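Local coordinates for protein phosphoserine aminotransferase (Bacillus circulans, PDB 2C0R) that uses pyridoxal 5'-phosphate to interconvert 3-phosphohydroxypyruvate and phosphoserine, with glutamate as amino donor, in serine biosynthesis and, on a related substrate, in pyridoxine biosynthesis, at residues A[151-156]-A[297-302]. The protein carries 1 engineered substitution. Residues are numbered along the deposited sequence; the frame is centred on the assembly and turned at random.
With PLP (pyridoxal-5'-phosphate), chain C.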
loop_
_atom_site.group_PDB
_atom_site.type_symbol
_atom_site.label_atom_id
_atom_site.label_comp_id
_atom_site.label_asym_id
_atom_site.label_seq_id
_atom_site.Cartn_x
_atom_site.Cartn_y
_atom_site.Cartn_z
ATOM N N ASN A 151 -8.176 -19.601 7.047
ATOM C CA ASN A 151 -7.976 -19.472 8.492
ATOM C C ASN A 151 -8.782 -18.282 8.949
ATOM O O ASN A 151 -8.525 -17.168 8.453
ATOM C CB ASN A 151 -6.482 -19.292 8.767
ATOM C CG ASN A 151 -6.178 -19.270 10.275
ATOM O OD1 ASN A 151 -6.116 -20.348 10.861
ATOM N ND2 ASN A 151 -5.950 -18.110 10.844
ATOM N N GLU A 152 -9.743 -18.483 9.800
ATOM C CA GLU A 152 -10.581 -17.431 10.352
ATOM C C GLU A 152 -9.835 -16.871 11.558
ATOM O O GLU A 152 -9.946 -17.446 12.660
ATOM C CB GLU A 152 -11.951 -17.994 10.739
ATOM C CG GLU A 152 -12.852 -18.151 9.517
ATOM C CD GLU A 152 -13.416 -16.855 8.970
ATOM O OE1 GLU A 152 -12.992 -15.764 9.394
ATOM O OE2 GLU A 152 -14.301 -16.920 8.090
ATOM N N THR A 153 -9.155 -15.800 11.270
ATOM C CA THR A 153 -8.233 -15.153 12.197
ATOM C C THR A 153 -8.873 -14.715 13.501
ATOM O O THR A 153 -8.174 -14.721 14.523
ATOM C CB THR A 153 -7.712 -13.856 11.504
ATOM O OG1 THR A 153 -7.579 -14.187 10.108
ATOM C CG2 THR A 153 -6.382 -13.479 12.116
ATOM N N ILE A 154 -10.152 -14.306 13.450
ATOM C CA ILE A 154 -10.791 -13.785 14.671
ATOM C C ILE A 154 -11.366 -14.904 15.521
ATOM O O ILE A 154 -11.300 -14.853 16.755
ATOM C CB ILE A 154 -11.864 -12.737 14.283
ATOM C CG1 ILE A 154 -11.171 -11.442 13.863
ATOM C CG2 ILE A 154 -12.878 -12.541 15.398
ATOM C CD1 ILE A 154 -12.046 -10.418 13.177
ATOM N N GLU A 155 -11.962 -15.897 14.860
ATOM C CA GLU A 155 -12.564 -17.002 15.596
ATOM C C GLU A 155 -11.548 -18.064 16.010
ATOM O O GLU A 155 -11.774 -18.773 17.003
ATOM C CB GLU A 155 -13.678 -17.623 14.749
ATOM C CG GLU A 155 -15.005 -16.857 14.871
ATOM C CD GLU A 155 -15.097 -15.602 14.042
ATOM O OE1 GLU A 155 -14.534 -15.649 12.937
ATOM O OE2 GLU A 155 -15.660 -14.527 14.352
ATOM N N GLY A 156 -10.434 -18.185 15.289
ATOM C CA GLY A 156 -9.431 -19.176 15.631
ATOM C C GLY A 156 -9.712 -20.543 14.998
ATOM O O GLY A 156 -9.275 -21.559 15.532
ATOM N N ASP A 297 -3.780 -23.335 13.858
ATOM C CA ASP A 297 -2.398 -23.310 14.314
ATOM C C ASP A 297 -1.820 -21.906 14.169
ATOM O O ASP A 297 -0.644 -21.767 14.490
ATOM C CB ASP A 297 -1.486 -24.271 13.569
ATOM C CG ASP A 297 -1.527 -25.673 14.182
ATOM O OD1 ASP A 297 -2.304 -25.928 15.128
ATOM O OD2 ASP A 297 -0.782 -26.539 13.699
ATOM N N MET A 298 -2.581 -20.938 13.723
ATOM C CA MET A 298 -2.101 -19.572 13.552
ATOM C C MET A 298 -2.698 -18.630 14.591
ATOM O O MET A 298 -2.036 -17.690 15.001
ATOM C CB MET A 298 -2.477 -19.034 12.152
ATOM C CG MET A 298 -1.766 -19.797 11.024
ATOM S SD MET A 298 -0.093 -19.196 10.749
ATOM C CE MET A 298 0.884 -20.386 11.676
ATOM N N ASN A 299 -3.970 -18.808 14.935
ATOM C CA ASN A 299 -4.634 -17.921 15.899
ATOM C C ASN A 299 -5.380 -18.811 16.898
ATOM O O ASN A 299 -6.385 -19.400 16.535
ATOM C CB ASN A 299 -5.614 -16.909 15.255
ATOM C CG ASN A 299 -4.985 -16.168 14.087
ATOM O OD1 ASN A 299 -5.086 -16.593 12.937
ATOM N ND2 ASN A 299 -4.350 -15.043 14.408
ATOM N N ILE A 300 -4.833 -18.874 18.107
ATOM C CA ILE A 300 -5.446 -19.720 19.127
ATOM C C ILE A 300 -6.314 -18.891 20.026
ATOM O O ILE A 300 -5.864 -17.981 20.709
ATOM C CB ILE A 300 -4.343 -20.402 19.925
ATOM C CG1 ILE A 300 -3.488 -21.276 19.011
ATOM C CG2 ILE A 300 -4.946 -21.134 21.108
ATOM C CD1 ILE A 300 -2.440 -22.086 19.756
ATOM N N THR A 301 -7.600 -19.226 20.008
ATOM C CA THR A 301 -8.538 -18.400 20.775
ATOM C C THR A 301 -9.018 -19.184 21.971
ATOM O O THR A 301 -9.215 -20.402 21.942
ATOM C CB THR A 301 -9.694 -17.958 19.877
ATOM O OG1 THR A 301 -10.220 -19.149 19.249
ATOM C CG2 THR A 301 -9.177 -17.022 18.771
ATOM N N PHE A 302 -9.155 -18.447 23.074
ATOM C CA PHE A 302 -9.600 -19.100 24.306
ATOM C C PHE A 302 -10.229 -18.069 25.243
ATOM O O PHE A 302 -10.103 -16.861 25.054
ATOM C CB PHE A 302 -8.446 -19.863 24.975
ATOM C CG PHE A 302 -7.215 -19.057 25.352
ATOM C CD1 PHE A 302 -6.995 -18.782 26.690
ATOM C CD2 PHE A 302 -6.326 -18.590 24.415
ATOM C CE1 PHE A 302 -5.876 -18.065 27.074
ATOM C CE2 PHE A 302 -5.198 -17.875 24.801
ATOM C CZ PHE A 302 -4.978 -17.606 26.148
HETATM N N1 PLP C . -8.920 -11.737 5.739
HETATM C C2 PLP C . -8.333 -12.305 6.829
HETATM C C2A PLP C . -8.469 -13.819 6.976
HETATM C C3 PLP C . -7.644 -11.543 7.726
HETATM O O3 PLP C . -7.001 -12.106 8.784
HETATM C C4 PLP C . -7.493 -10.191 7.466
HETATM C C4A PLP C . -6.718 -9.331 8.466
HETATM C C5 PLP C . -8.164 -9.626 6.403
HETATM C C6 PLP C . -8.806 -10.395 5.485
HETATM C C5A PLP C . -8.150 -8.105 6.196
HETATM O O4P PLP C . -6.878 -7.691 5.709
HETATM P P PLP C . -6.553 -6.165 5.388
HETATM O O1P PLP C . -5.198 -6.182 4.737
HETATM O O2P PLP C . -6.552 -5.489 6.743
HETATM O O3P PLP C . -7.646 -5.676 4.506
HETATM O O HOH W 1 -8.273 -21.642 18.170
#
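Asn-151 ND2 is gripped twice: it donates to Asn-299 OD1 at 2.7 Å and also bonds Ser-176 OG. The bond to Asn-299 is bent at the hydrogen (132°), yet OD1 lies close to the amide plane of Asn-151, and Asn-151 ND2 lies in the carbonyl plane of Asn-299. The two amide planes are turned 33° apart. Asn-151 OD1 is held by Ser-296 OG, so both ends of this amide are bonded and it is unlikely to turn freely. CG of Asn-299 is anti to its carbonyl carbon (chi1 -49°), and its amide reaches over the methyl of Thr-153, with Thr-153 CG2 3.4 Å from Asn-299 ND2. Asn-299 ND2 also bonds Ser-337 OG. An alanine in place of Asn-299 would probably leave Asn-151 ND2 without this acceptor and open a gap beside the Thr-153 methyl. Thr-153 OG1 and PLP O3 share a hydrogen bond of 2.5 Å, and Ser-176 OG bonds both Thr-153 OG1 and Asn-151 ND2. Asn-299, which touches both of these pocket residues, is thus in the second shell of the cofactor.

Further along, Thr-301 OG1 donates to Glu-155 O at 2.8 Å, from above the carbonyl plane. Gly-156 CA lies 3.2 Å from Asn-299 O; a side chain here would run into Thr-301 OG1. Water 1 joins the backbones, donating to Gly-156 O and accepting from Thr-301 N.

Residues 153-156 form a helix-like turn joining the short antiparallel strands 151-152 and 157-158, with Gly-156 N bonded to Glu-152 O. It lies between helix 102-114, whose Trp-103 touches Thr-153 and Ile-154, and strand 299-303, the middle strand of an antiparallel sheet with 287-288 and 334-337. Helix 260-280 packs against Ile-300.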